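Local coordinates for mandelate racemase/muconate lactonizing enzyme family protein (Bradyrhizobium sp. ORS 278, PDB 3TOY) that belongs to the enolase superfamily as a mandelate racemase/muconate lactonizing enzyme family member and binds a calcium ion in its barrel domain, at residues D105-M110 with G129-F134; A27-V32 with K99-V104; K188-H193 with D219-L224. All blocks are in the same frame, centred on the assembly; numbering follows the deposited sequence.

Contact 1 of 3, residues D105-M110 with G129-F134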
ATOM      1  N   ASP A 105     -38.093   6.903   4.547  1.00 27.87           N
ATOM      2  CA  ASP A 105     -38.794   5.960   3.683  1.00 27.90           C
ATOM      3  C   ASP A 105     -39.013   6.503   2.279  1.00 24.42           C
ATOM      4  O   ASP A 105     -38.949   5.742   1.297  1.00 30.80           O
ATOM      5  CB  ASP A 105     -40.157   5.603   4.285  1.00 28.32           C
ATOM      6  CG  ASP A 105     -40.044   4.856   5.574  1.00 40.83           C
ATOM      7  OD1 ASP A 105     -38.915   4.496   6.016  1.00 39.76           O
ATOM      8  OD2 ASP A 105     -41.115   4.620   6.153  1.00 30.93           O
ATOM      9  N   LEU A 106     -39.322   7.801   2.173  1.00 29.85           N
ATOM     10  CA  LEU A 106     -39.512   8.444   0.867  1.00 25.78           C
ATOM     11  C   LEU A 106     -38.196   8.485   0.086  1.00 29.24           C
ATOM     12  O   LEU A 106     -38.161   8.302  -1.137  1.00 30.74           O
ATOM     13  CB  LEU A 106     -40.081   9.866   1.033  1.00 28.78           C
ATOM     14  CG  LEU A 106     -41.535   9.905   1.572  1.00 28.47           C
ATOM     15  CD1 LEU A 106     -41.892  11.304   2.102  1.00 30.87           C
ATOM     16  CD2 LEU A 106     -42.526   9.423   0.513  1.00 30.32           C
ATOM     17  N   MET A 107     -37.107   8.736   0.792  1.00 28.96           N
ATOM     18  CA  MET A 107     -35.803   8.757   0.125  1.00 27.62           C
ATOM     19  C   MET A 107     -35.487   7.366  -0.416  1.00 25.93           C
ATOM     20  O   MET A 107     -35.011   7.218  -1.533  1.00 29.54           O
ATOM     21  CB  MET A 107     -34.708   9.213   1.100  1.00 29.97           C
ATOM     22  CG  MET A 107     -33.301   9.240   0.459  1.00 28.05           C
ATOM     23  SD  MET A 107     -33.181  10.390  -0.915  1.00 30.71           S
ATOM     24  CE  MET A 107     -33.561  11.976  -0.128  1.00 31.40           C
ATOM     25  N   LYS A 108     -35.744   6.330   0.378  1.00 30.24           N
ATOM     26  CA  LYS A 108     -35.486   4.973  -0.084  1.00 30.83           C
ATOM     27  C   LYS A 108     -36.318   4.640  -1.333  1.00 34.88           C
ATOM     28  O   LYS A 108     -35.834   3.982  -2.254  1.00 33.52           O
ATOM     29  CB  LYS A 108     -35.748   3.980   1.055  1.00 32.69           C
ATOM     30  CG  LYS A 108     -35.504   2.530   0.716  1.00 46.74           C
ATOM     31  CD  LYS A 108     -36.101   1.623   1.793  1.00 59.94           C
ATOM     32  CE  LYS A 108     -35.131   1.376   2.941  1.00 69.96           C
ATOM     33  NZ  LYS A 108     -34.274   0.182   2.666  1.00 73.62           N
ATOM     34  N   ALA A 109     -37.560   5.117  -1.373  1.00 31.64           N
ATOM     35  CA  ALA A 109     -38.432   4.896  -2.520  1.00 32.29           C
ATOM     36  C   ALA A 109     -37.941   5.630  -3.767  1.00 33.16           C
ATOM     37  O   ALA A 109     -38.007   5.092  -4.872  1.00 35.12           O
ATOM     38  CB  ALA A 109     -39.896   5.311  -2.193  1.00 34.04           C
ATOM     39  N   MET A 110     -37.477   6.863  -3.597  1.00 32.37           N
ATOM     40  CA  MET A 110     -36.929   7.634  -4.720  1.00 30.09           C
ATOM     41  C   MET A 110     -35.634   6.990  -5.201  1.00 32.23           C
ATOM     42  O   MET A 110     -35.337   6.993  -6.394  1.00 33.30           O
ATOM     43  CB  MET A 110     -36.719   9.101  -4.325  1.00 36.79           C
ATOM     44  CG  MET A 110     -38.025   9.920  -4.351  1.00 33.50           C
ATOM     45  SD  MET A 110     -37.874  11.665  -3.875  1.00 38.16           S
ATOM     46  CE  MET A 110     -37.234  11.636  -2.168  1.00 31.08           C
ATOM     47  N   GLY A 129     -34.500  18.325  -3.288  1.00 28.19           N
ATOM     48  CA  GLY A 129     -35.425  19.442  -3.052  1.00 30.83           C
ATOM     49  C   GLY A 129     -36.666  18.936  -2.336  1.00 29.59           C
ATOM     50  O   GLY A 129     -37.140  19.577  -1.398  1.00 30.75           O
ATOM     51  N   LEU A 130     -37.179  17.791  -2.777  1.00 28.42           N
ATOM     52  CA  LEU A 130     -38.333  17.157  -2.141  1.00 27.25           C
ATOM     53  C   LEU A 130     -38.029  16.785  -0.705  1.00 31.40           C
ATOM     54  O   LEU A 130     -38.811  17.051   0.209  1.00 29.27           O
ATOM     55  CB  LEU A 130     -38.815  15.927  -2.935  1.00 24.86           C
ATOM     56  CG  LEU A 130     -39.497  16.269  -4.268  1.00 32.28           C
ATOM     57  CD1 LEU A 130     -39.596  15.107  -5.232  1.00 33.98           C
ATOM     58  CD2 LEU A 130     -40.898  16.890  -4.002  1.00 32.18           C
ATOM     59  N   ASP A 131     -36.873  16.166  -0.485  1.00 27.46           N
ATOM     60  CA  ASP A 131     -36.500  15.797   0.870  1.00 29.16           C
ATOM     61  C   ASP A 131     -36.509  16.997   1.824  1.00 25.37           C
ATOM     62  O   ASP A 131     -37.005  16.901   2.951  1.00 29.76           O
ATOM     63  CB  ASP A 131     -35.114  15.101   0.887  1.00 23.94           C
ATOM     64  CG  ASP A 131     -34.721  14.661   2.281  1.00 24.52           C
ATOM     65  OD1 ASP A 131     -35.128  13.554   2.703  1.00 29.72           O
ATOM     66  OD2 ASP A 131     -34.020  15.441   2.961  1.00 26.40           O
ATOM     67  N   MET A 132     -35.956  18.117   1.399  1.00 23.86           N
ATOM     68  CA  MET A 132     -35.917  19.307   2.265  1.00 24.55           C
ATOM     69  C   MET A 132     -37.345  19.781   2.590  1.00 29.56           C
ATOM     70  O   MET A 132     -37.657  20.139   3.727  1.00 30.20           O
ATOM     71  CB  MET A 132     -35.145  20.447   1.599  1.00 30.17           C
ATOM     72  CG  MET A 132     -33.618  20.308   1.677  1.00 24.97           C
ATOM     73  SD  MET A 132     -32.765  21.716   0.986  1.00 30.88           S
ATOM     74  CE  MET A 132     -32.892  21.349  -0.761  1.00 29.59           C
ATOM     75  N   ALA A 133     -38.195  19.785   1.572  1.00 30.71           N
ATOM     76  CA  ALA A 133     -39.584  20.196   1.771  1.00 34.81           C
ATOM     77  C   ALA A 133     -40.310  19.234   2.715  1.00 34.92           C
ATOM     78  O   ALA A 133     -41.128  19.672   3.529  1.00 29.40           O
ATOM     79  CB  ALA A 133     -40.299  20.323   0.439  1.00 30.35           C
ATOM     80  N   PHE A 134     -40.000  17.933   2.660  1.00 29.29           N
ATOM     81  CA  PHE A 134     -40.632  17.004   3.613  1.00 27.36           C
ATOM     82  C   PHE A 134     -40.263  17.328   5.059  1.00 33.59           C
ATOM     83  O   PHE A 134     -41.105  17.305   5.960  1.00 31.15           O
ATOM     84  CB  PHE A 134     -40.278  15.527   3.388  1.00 28.00           C
ATOM     85  CG  PHE A 134     -40.536  15.007   2.003  1.00 35.27           C
ATOM     86  CD1 PHE A 134     -41.630  15.428   1.249  1.00 35.36           C
ATOM     87  CD2 PHE A 134     -39.692  14.035   1.470  1.00 31.72           C
ATOM     88  CE1 PHE A 134     -41.848  14.916  -0.023  1.00 35.89           C
ATOM     89  CE2 PHE A 134     -39.898  13.530   0.205  1.00 32.44           C
ATOM     90  CZ  PHE A 134     -40.982  13.961  -0.545  1.00 36.90           C
TER

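Contact 2 of 3, residues A27-V32 with K99-V104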
ATOM      1  N   ALA A  27     -49.021  12.532   8.838  1.00 46.08           N
ATOM      2  CA  ALA A  27     -49.474  13.247   7.648  1.00 42.32           C
ATOM      3  C   ALA A  27     -49.198  12.483   6.353  1.00 44.65           C
ATOM      4  O   ALA A  27     -48.218  11.739   6.246  1.00 41.26           O
ATOM      5  CB  ALA A  27     -48.863  14.658   7.591  1.00 40.29           C
ATOM      6  N   ALA A  28     -50.080  12.658   5.372  1.00 41.29           N
ATOM      7  CA  ALA A  28     -49.840  12.156   4.022  1.00 36.47           C
ATOM      8  C   ALA A  28     -49.680  13.312   3.066  1.00 39.39           C
ATOM      9  O   ALA A  28     -50.193  14.406   3.293  1.00 37.91           O
ATOM     10  CB  ALA A  28     -50.965  11.236   3.564  1.00 41.58           C
ATOM     11  N   ILE A  29     -48.924  13.068   2.005  1.00 38.16           N
ATOM     12  CA  ILE A  29     -48.717  14.037   0.958  1.00 37.73           C
ATOM     13  C   ILE A  29     -49.961  14.028   0.087  1.00 41.14           C
ATOM     14  O   ILE A  29     -50.493  12.952  -0.214  1.00 43.49           O
ATOM     15  CB  ILE A  29     -47.485  13.637   0.111  1.00 39.91           C
ATOM     16  CG1 ILE A  29     -46.207  13.751   0.972  1.00 39.06           C
ATOM     17  CG2 ILE A  29     -47.387  14.475  -1.170  1.00 35.39           C
ATOM     18  CD1 ILE A  29     -45.060  12.887   0.459  1.00 40.20           C
ATOM     19  N   THR A  30     -50.421  15.219  -0.305  1.00 38.50           N
ATOM     20  CA  THR A  30     -51.582  15.339  -1.196  1.00 41.64           C
ATOM     21  C   THR A  30     -51.167  15.849  -2.572  1.00 44.67           C
ATOM     22  O   THR A  30     -51.789  15.531  -3.584  1.00 46.70           O
ATOM     23  CB  THR A  30     -52.671  16.261  -0.600  1.00 36.82           C
ATOM     24  OG1 THR A  30     -52.095  17.524  -0.241  1.00 44.44           O
ATOM     25  CG2 THR A  30     -53.285  15.634   0.644  1.00 41.80           C
ATOM     26  N   GLY A  31     -50.101  16.637  -2.630  1.00 39.57           N
ATOM     27  CA  GLY A  31     -49.644  17.125  -3.913  1.00 42.21           C
ATOM     28  C   GLY A  31     -48.312  17.835  -3.846  1.00 40.15           C
ATOM     29  O   GLY A  31     -47.824  18.170  -2.764  1.00 39.02           O
ATOM     30  N   VAL A  32     -47.750  18.088  -5.019  1.00 37.57           N
ATOM     31  CA  VAL A  32     -46.478  18.762  -5.129  1.00 35.27           C
ATOM     32  C   VAL A  32     -46.538  19.725  -6.308  1.00 37.90           C
ATOM     33  O   VAL A  32     -46.905  19.343  -7.419  1.00 39.41           O
ATOM     34  CB  VAL A  32     -45.347  17.712  -5.343  1.00 34.23           C
ATOM     35  CG1 VAL A  32     -44.053  18.387  -5.713  1.00 34.93           C
ATOM     36  CG2 VAL A  32     -45.190  16.875  -4.087  1.00 31.81           C
ATOM     37  N   LYS A  99     -48.822   9.019  -0.068  1.00 40.19           N
ATOM     38  CA  LYS A  99     -47.764   8.439   0.765  1.00 38.22           C
ATOM     39  C   LYS A  99     -47.583   9.173   2.092  1.00 32.85           C
ATOM     40  O   LYS A  99     -47.713  10.396   2.173  1.00 34.82           O
ATOM     41  CB  LYS A  99     -46.437   8.442  -0.003  1.00 36.62           C
ATOM     42  CG  LYS A  99     -46.479   7.708  -1.335  1.00 46.29           C
ATOM     43  CD  LYS A  99     -45.805   6.353  -1.225  1.00 64.71           C
ATOM     44  CE  LYS A  99     -45.766   5.631  -2.565  1.00 71.80           C
ATOM     45  NZ  LYS A  99     -47.072   4.975  -2.870  1.00 80.62           N
ATOM     46  N   ALA A 100     -47.237   8.416   3.120  1.00 35.36           N
ATOM     47  CA  ALA A 100     -46.939   8.952   4.440  1.00 36.64           C
ATOM     48  C   ALA A 100     -45.681   9.832   4.395  1.00 37.59           C
ATOM     49  O   ALA A 100     -44.720   9.527   3.680  1.00 33.98           O
ATOM     50  CB  ALA A 100     -46.763   7.801   5.438  1.00 36.00           C
ATOM     51  N   LEU A 101     -45.715  10.928   5.146  1.00 31.27           N
ATOM     52  CA  LEU A 101     -44.644  11.913   5.173  1.00 35.91           C
ATOM     53  C   LEU A 101     -43.558  11.384   6.098  1.00 33.39           C
ATOM     54  O   LEU A 101     -43.514  11.708   7.300  1.00 31.00           O
ATOM     55  CB  LEU A 101     -45.173  13.259   5.689  1.00 36.55           C
ATOM     56  CG  LEU A 101     -44.239  14.464   5.719  1.00 34.85           C
ATOM     57  CD1 LEU A 101     -43.934  14.929   4.320  1.00 36.33           C
ATOM     58  CD2 LEU A 101     -44.848  15.595   6.551  1.00 37.12           C
ATOM     59  N   VAL A 102     -42.707  10.528   5.533  1.00 32.42           N
ATOM     60  CA  VAL A 102     -41.675   9.830   6.296  1.00 29.59           C
ATOM     61  C   VAL A 102     -40.403   9.953   5.462  1.00 28.61           C
ATOM     62  O   VAL A 102     -40.209   9.183   4.548  1.00 27.46           O
ATOM     63  CB  VAL A 102     -42.038   8.343   6.512  1.00 32.96           C
ATOM     64  CG1 VAL A 102     -40.943   7.629   7.281  1.00 25.78           C
ATOM     65  CG2 VAL A 102     -43.381   8.213   7.295  1.00 32.84           C
ATOM     66  N   PRO A 103     -39.565  10.964   5.757  1.00 28.00           N
ATOM     67  CA  PRO A 103     -38.422  11.318   4.890  1.00 31.55           C
ATOM     68  C   PRO A 103     -37.505  10.144   4.536  1.00 28.05           C
ATOM     69  O   PRO A 103     -37.148   9.976   3.377  1.00 26.55           O
ATOM     70  CB  PRO A 103     -37.685  12.375   5.713  1.00 29.26           C
ATOM     71  CG  PRO A 103     -38.831  13.079   6.461  1.00 29.91           C
ATOM     72  CD  PRO A 103     -39.733  11.935   6.858  1.00 27.65           C
ATOM     73  N   VAL A 104     -37.124   9.351   5.522  1.00 31.97           N
ATOM     74  CA  VAL A 104     -36.209   8.231   5.279  1.00 33.84           C
ATOM     75  C   VAL A 104     -36.823   7.215   4.322  1.00 33.23           C
ATOM     76  O   VAL A 104     -36.168   6.717   3.395  1.00 30.15           O
ATOM     77  CB  VAL A 104     -35.814   7.564   6.611  1.00 29.81           C
ATOM     78  CG1 VAL A 104     -35.042   6.249   6.381  1.00 33.87           C
ATOM     79  CG2 VAL A 104     -35.025   8.565   7.444  1.00 28.44           C
TER

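Contact 3 of 3, residues K188-H193 with D219-L224. With CA (calcium ion), chain E; ACT (acetate ion), chain F.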
ATOM      1  N   LYS A 188     -14.843  34.909   0.988  1.00 26.07           N
ATOM      2  CA  LYS A 188     -14.388  34.054  -0.116  1.00 27.30           C
ATOM      3  C   LYS A 188     -14.480  34.798  -1.433  1.00 28.84           C
ATOM      4  O   LYS A 188     -15.460  35.502  -1.693  1.00 31.12           O
ATOM      5  CB  LYS A 188     -15.196  32.761  -0.205  1.00 24.82           C
ATOM      6  CG  LYS A 188     -14.687  31.789  -1.314  1.00 24.85           C
ATOM      7  CD  LYS A 188     -15.290  30.408  -1.118  1.00 25.80           C
ATOM      8  CE  LYS A 188     -16.714  30.326  -1.638  1.00 24.82           C
ATOM      9  NZ  LYS A 188     -17.295  28.970  -1.447  1.00 26.11           N
ATOM     10  N   SER A 189     -13.450  34.657  -2.261  1.00 27.98           N
ATOM     11  CA  SER A 189     -13.499  35.186  -3.611  1.00 28.04           C
ATOM     12  C   SER A 189     -13.122  34.107  -4.644  1.00 33.19           C
ATOM     13  O   SER A 189     -12.856  32.958  -4.267  1.00 28.66           O
ATOM     14  CB  SER A 189     -12.583  36.394  -3.729  1.00 27.54           C
ATOM     15  OG  SER A 189     -12.841  37.078  -4.949  1.00 40.85           O
ATOM     16  N   LYS A 190     -13.112  34.480  -5.927  1.00 29.90           N
ATOM     17  CA  LYS A 190     -12.921  33.521  -7.022  1.00 30.76           C
ATOM     18  C   LYS A 190     -11.603  33.703  -7.750  1.00 35.33           C
ATOM     19  O   LYS A 190     -11.100  34.827  -7.917  1.00 31.51           O
ATOM     20  CB  LYS A 190     -14.030  33.619  -8.075  1.00 32.39           C
ATOM     21  CG  LYS A 190     -15.444  33.643  -7.562  1.00 41.07           C
ATOM     22  CD  LYS A 190     -15.838  32.354  -6.916  1.00 37.18           C
ATOM     23  CE  LYS A 190     -17.314  32.025  -7.158  1.00 37.59           C
ATOM     24  NZ  LYS A 190     -17.694  30.958  -6.168  1.00 33.60           N
ATOM     25  N   GLY A 191     -11.063  32.591  -8.238  1.00 33.62           N
ATOM     26  CA  GLY A 191      -9.871  32.647  -9.068  1.00 31.66           C
ATOM     27  C   GLY A 191      -9.933  31.739 -10.272  1.00 29.06           C
ATOM     28  O   GLY A 191     -10.933  31.054 -10.510  1.00 30.29           O
ATOM     29  N   GLY A 192      -8.860  31.759 -11.054  1.00 31.47           N
ATOM     30  CA  GLY A 192      -8.747  30.915 -12.236  1.00 31.56           C
ATOM     31  C   GLY A 192      -9.316  31.525 -13.501  1.00 36.76           C
ATOM     32  O   GLY A 192      -9.285  30.904 -14.551  1.00 39.05           O
ATOM     33  N   HIS A 193      -9.849  32.736 -13.409  1.00 39.32           N
ATOM     34  CA  HIS A 193     -10.419  33.371 -14.596  1.00 49.42           C
ATOM     35  C   HIS A 193      -9.304  33.762 -15.569  1.00 48.04           C
ATOM     36  O   HIS A 193      -9.490  33.709 -16.784  1.00 53.62           O
ATOM     37  CB  HIS A 193     -11.314  34.566 -14.225  1.00 50.07           C
ATOM     38  CG  HIS A 193     -10.709  35.489 -13.207  1.00 59.29           C
ATOM     39  ND1 HIS A 193     -10.381  35.082 -11.929  1.00 59.19           N
ATOM     40  CD2 HIS A 193     -10.387  36.805 -13.275  1.00 58.26           C
ATOM     41  CE1 HIS A 193      -9.874  36.102 -11.259  1.00 63.46           C
ATOM     42  NE2 HIS A 193      -9.869  37.161 -12.052  1.00 59.15           N
ATOM     43  N   ASP A 219     -11.776  30.314  -4.366  1.00 22.71           N
ATOM     44  CA  ASP A 219     -12.511  29.310  -5.107  1.00 25.13           C
ATOM     45  C   ASP A 219     -12.131  29.338  -6.582  1.00 26.66           C
ATOM     46  O   ASP A 219     -12.347  30.343  -7.263  1.00 26.19           O
ATOM     47  CB  ASP A 219     -14.007  29.555  -4.894  1.00 24.87           C
ATOM     48  CG  ASP A 219     -14.902  28.514  -5.553  1.00 31.67           C
ATOM     49  OD1 ASP A 219     -14.405  27.570  -6.199  1.00 28.88           O
ATOM     50  OD2 ASP A 219     -16.136  28.637  -5.390  1.00 29.97           O
ATOM     51  N   PHE A 220     -11.535  28.244  -7.070  1.00 26.76           N
ATOM     52  CA  PHE A 220     -11.130  28.128  -8.473  1.00 25.84           C
ATOM     53  C   PHE A 220     -12.243  27.625  -9.378  1.00 24.30           C
ATOM     54  O   PHE A 220     -12.087  27.601 -10.610  1.00 28.05           O
ATOM     55  CB  PHE A 220      -9.882  27.219  -8.641  1.00 25.38           C
ATOM     56  CG  PHE A 220      -8.586  27.883  -8.254  1.00 28.89           C
ATOM     57  CD1 PHE A 220      -8.136  29.009  -8.938  1.00 30.18           C
ATOM     58  CD2 PHE A 220      -7.800  27.369  -7.233  1.00 29.24           C
ATOM     59  CE1 PHE A 220      -6.956  29.628  -8.602  1.00 30.40           C
ATOM     60  CE2 PHE A 220      -6.573  27.994  -6.885  1.00 32.61           C
ATOM     61  CZ  PHE A 220      -6.157  29.118  -7.579  1.00 34.01           C
ATOM     62  N   ASN A 221     -13.358  27.196  -8.785  1.00 25.60           N
ATOM     63  CA  ASN A 221     -14.483  26.689  -9.581  1.00 26.05           C
ATOM     64  C   ASN A 221     -14.075  25.679 -10.649  1.00 29.11           C
ATOM     65  O   ASN A 221     -14.552  25.737 -11.779  1.00 27.05           O
ATOM     66  CB  ASN A 221     -15.291  27.850 -10.197  1.00 28.67           C
ATOM     67  CG  ASN A 221     -16.208  28.504  -9.180  1.00 29.53           C
ATOM     68  OD1 ASN A 221     -15.912  29.577  -8.661  1.00 33.60           O
ATOM     69  ND2 ASN A 221     -17.282  27.819  -8.841  1.00 28.91           N
ATOM     70  N   GLN A 222     -13.211  24.724 -10.279  1.00 26.04           N
ATOM     71  CA  GLN A 222     -12.870  23.598 -11.169  1.00 24.51           C
ATOM     72  C   GLN A 222     -12.053  23.983 -12.394  1.00 27.68           C
ATOM     73  O   GLN A 222     -11.943  23.194 -13.343  1.00 29.12           O
ATOM     74  CB  GLN A 222     -14.122  22.873 -11.645  1.00 24.98           C
ATOM     75  CG  GLN A 222     -15.127  22.495 -10.542  1.00 21.86           C
ATOM     76  CD  GLN A 222     -16.356  21.864 -11.126  1.00 30.78           C
ATOM     77  OE1 GLN A 222     -16.308  20.739 -11.649  1.00 24.28           O
ATOM     78  NE2 GLN A 222     -17.485  22.584 -11.061  1.00 24.37           N
ATOM     79  N   SER A 223     -11.440  25.159 -12.361  1.00 23.67           N
ATOM     80  CA  SER A 223     -10.897  25.737 -13.594  1.00 25.92           C
ATOM     81  C   SER A 223      -9.469  25.292 -13.933  1.00 29.02           C
ATOM     82  O   SER A 223      -8.978  25.579 -15.022  1.00 26.79           O
ATOM     83  CB  SER A 223     -10.987  27.261 -13.543  1.00 26.52           C
ATOM     84  OG  SER A 223     -10.231  27.783 -12.438  1.00 30.11           O
ATOM     85  N   LEU A 224      -8.798  24.602 -13.015  1.00 26.27           N
ATOM     86  CA  LEU A 224      -7.401  24.207 -13.260  1.00 25.39           C
ATOM     87  C   LEU A 224      -7.260  22.704 -13.452  1.00 25.64           C
ATOM     88  O   LEU A 224      -8.179  21.965 -13.141  1.00 26.70           O
ATOM     89  CB  LEU A 224      -6.514  24.645 -12.095  1.00 21.94           C
ATOM     90  CG  LEU A 224      -6.627  26.114 -11.690  1.00 22.89           C
ATOM     91  CD1 LEU A 224      -5.687  26.424 -10.532  1.00 25.71           C
ATOM     92  CD2 LEU A 224      -6.273  26.964 -12.911  1.00 28.48           C
TER
HETATM   93 CA    CA E 361     -17.832  27.005  -4.915  1.00 26.61          CA
HETATM   94  C   ACT F 362     -20.327  28.486  -6.796  1.00 40.34           C
HETATM   95  O   ACT F 362     -21.100  28.649  -5.819  1.00 33.82           O
HETATM   96  OXT ACT F 362     -19.109  28.395  -6.532  1.00 32.00           O
HETATM   97  CH3 ACT F 362     -20.821  28.402  -8.214  1.00 39.59           C
HETATM   98  O   HOH W   1     -19.390  28.483  -3.730  1.00 27.19           O
HETATM   99  O   HOH W   2     -13.647  30.844 -10.210  1.00 32.06           O
HETATM  100  O   HOH W   3     -16.374  25.855  -6.221  1.00 26.22           O

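Contact 1 of 3, residues D105-M110 with G129-F134
Phe134 presents one face of its ring to Leu106 and an edge to Met110, and these three side chains bury most of the surface between the two helices. The methyl CD1 of Leu106 stands 3.6 Å from the centroid of the Phe134 ring and 17° off its normal, a CH-pi contact in which a branched side chain sets a single methyl on the flat face. Met110 reaches the same ring from another direction: its chain runs straight through chi2, and the bend at chi3 (-60°) turns CE to the rim, near the ring plane, 4.0 Å from Phe134 CE2. On the way, Met110 SD passes Leu130 CD1 at 4.1 Å. An unbranched, flexible methionine suits a site where one side chain must follow a ring edge and a leucine. At the margin Met107 curls its CE to 3.6 Å from Asp131 OD1, a van der Waals contact; that oxygen is also hydrogen-bonded to Thr302. Ile29 packs on Leu106 and Phe134, and Val62 covers Phe134 from strand 50-64. The helical segments run nearly antiparallel (165°), their axes 10.6 Å apart at closest approach, as part of the helical layer packed on the antiparallel sheet of the enolase-superfamily N-terminal domain.

Contact 2 of 3, residues A27-V32 with K99-V104
Leu101 and Ile29 are tied to the opposite backbone by two hydrogen bonds around a single beta bridge, Ala28 with Ala100, where the first strand of the N-terminal domain meets the connection into helix 103-113. This pairing is the tight part: Leu101 N donates to Ala27 O at 2.9 Å, and Ile29 N to Lys99 O at 2.9 Å, the straighter bond of the two (168° at the hydrogen). Leu101 CB also comes within 3.4 Å of Ala27 O. Beside the pairing lies buried apolar packing, Leu101 CD2 4.3 Å from Ala27 CB and Leu101 CD1 4.2 Å from Ile29 CG1. With CG anti to the backbone N (chi1 -176°), Leu101 turns CD2 toward Ala27 and CD1 toward Ile29, and Leu138 of helix 122-142 packs against it as well. Large aliphatic residues suit this face, while the small Ala27 touches both Leu101 and Leu141. The outer side is looser: Ala100 is exposed and its CB points away from residues 27-32, and Lys99 takes part through its backbone, while its side chain leads off, as suits a charged end. Leu101 also centres an inverse gamma turn, which bends the chain before Val102, at the N-cap position of helix 103-113. Beside the two hydrogen bonds, Ala28 CA lies 3.3 Å from Lys99 O in a CA-H...O contact.

Contact 3 of 3, residues K188-H193 with D219-L224
Asp219 and Lys190 meet in a salt bridge beside the calcium ion: Lys190 NZ lies 2.9 Å from Asp219 OD2, approaching from above the carboxylate plane. The same oxygen binds the calcium at 2.4 Å, so OD2 is shared between the metal and an ammonium group. An acetate, probably from the crystallisation liquor, and two waters add to the coordination, and Glu245 and Glu271 also bind the metal. Lys190 NZ and Asn221 ND2 both donate to acetate OXT, the latter at 3.0 Å and nearly straight (165°). Lys188 stands alongside, its NZ hydrogen-bonded to a calcium-bound water and salt-bridged to Glu245 and Glu341.

These groups sit at the C-terminal ends of parallel strands 186-190 and 215-219, the customary place for the site in the (beta/alpha)7beta barrel, a modified TIM barrel, of the enolase superfamily. Asp219 N donates to Ser189 O at 2.9 Å and Gly191 N to Asp219 O at 2.8 Å, bracketing Lys190 and aligning its side chain with that of Asp219. The other carboxylate oxygen, Asp219 OD1, accepts from a calcium-bound water and, at 2.8 Å, from Asn221 N, an Asx turn that probably helps to place the Asn221 side chain, whose ND2 donates to the acetate. Farther out, a type I' turn runs from Phe220 to Ser223, and Phe220 O accepts from both N and OG of Ser223. Gly191 and Gly192 suit the tight approach of this turn: Phe220 sets a ring edge against Gly192 N, and Ser223 OG lies 3.5 Å from Gly192 CA.

In the fold
Contacts 1 and 2 form one patch of the N-terminal domain, their centres 9 Å apart. Helix 103-113 serves both, and the patches interlock through side chains: Phe134 CE1 touches Ile29 CD1 at 3.8 Å, and Phe134 CB meets Leu101 CD1 at 3.8 Å. Contact 3 belongs to the barrel domain on the opposite side of the chain's centre. Its centre lies 33 Å from that of contact 1 and 40 Å from that of contact 2, with nearest atoms about 17 Å and 27 Å away. Only contact 3 supplies a ligand, Asp219, to the calcium bound with Glu245 and Glu271; in contact 1 the Asp131 side chain lies about 9 Å from a bound o-acetaldehydyl-hexaethylene glycol.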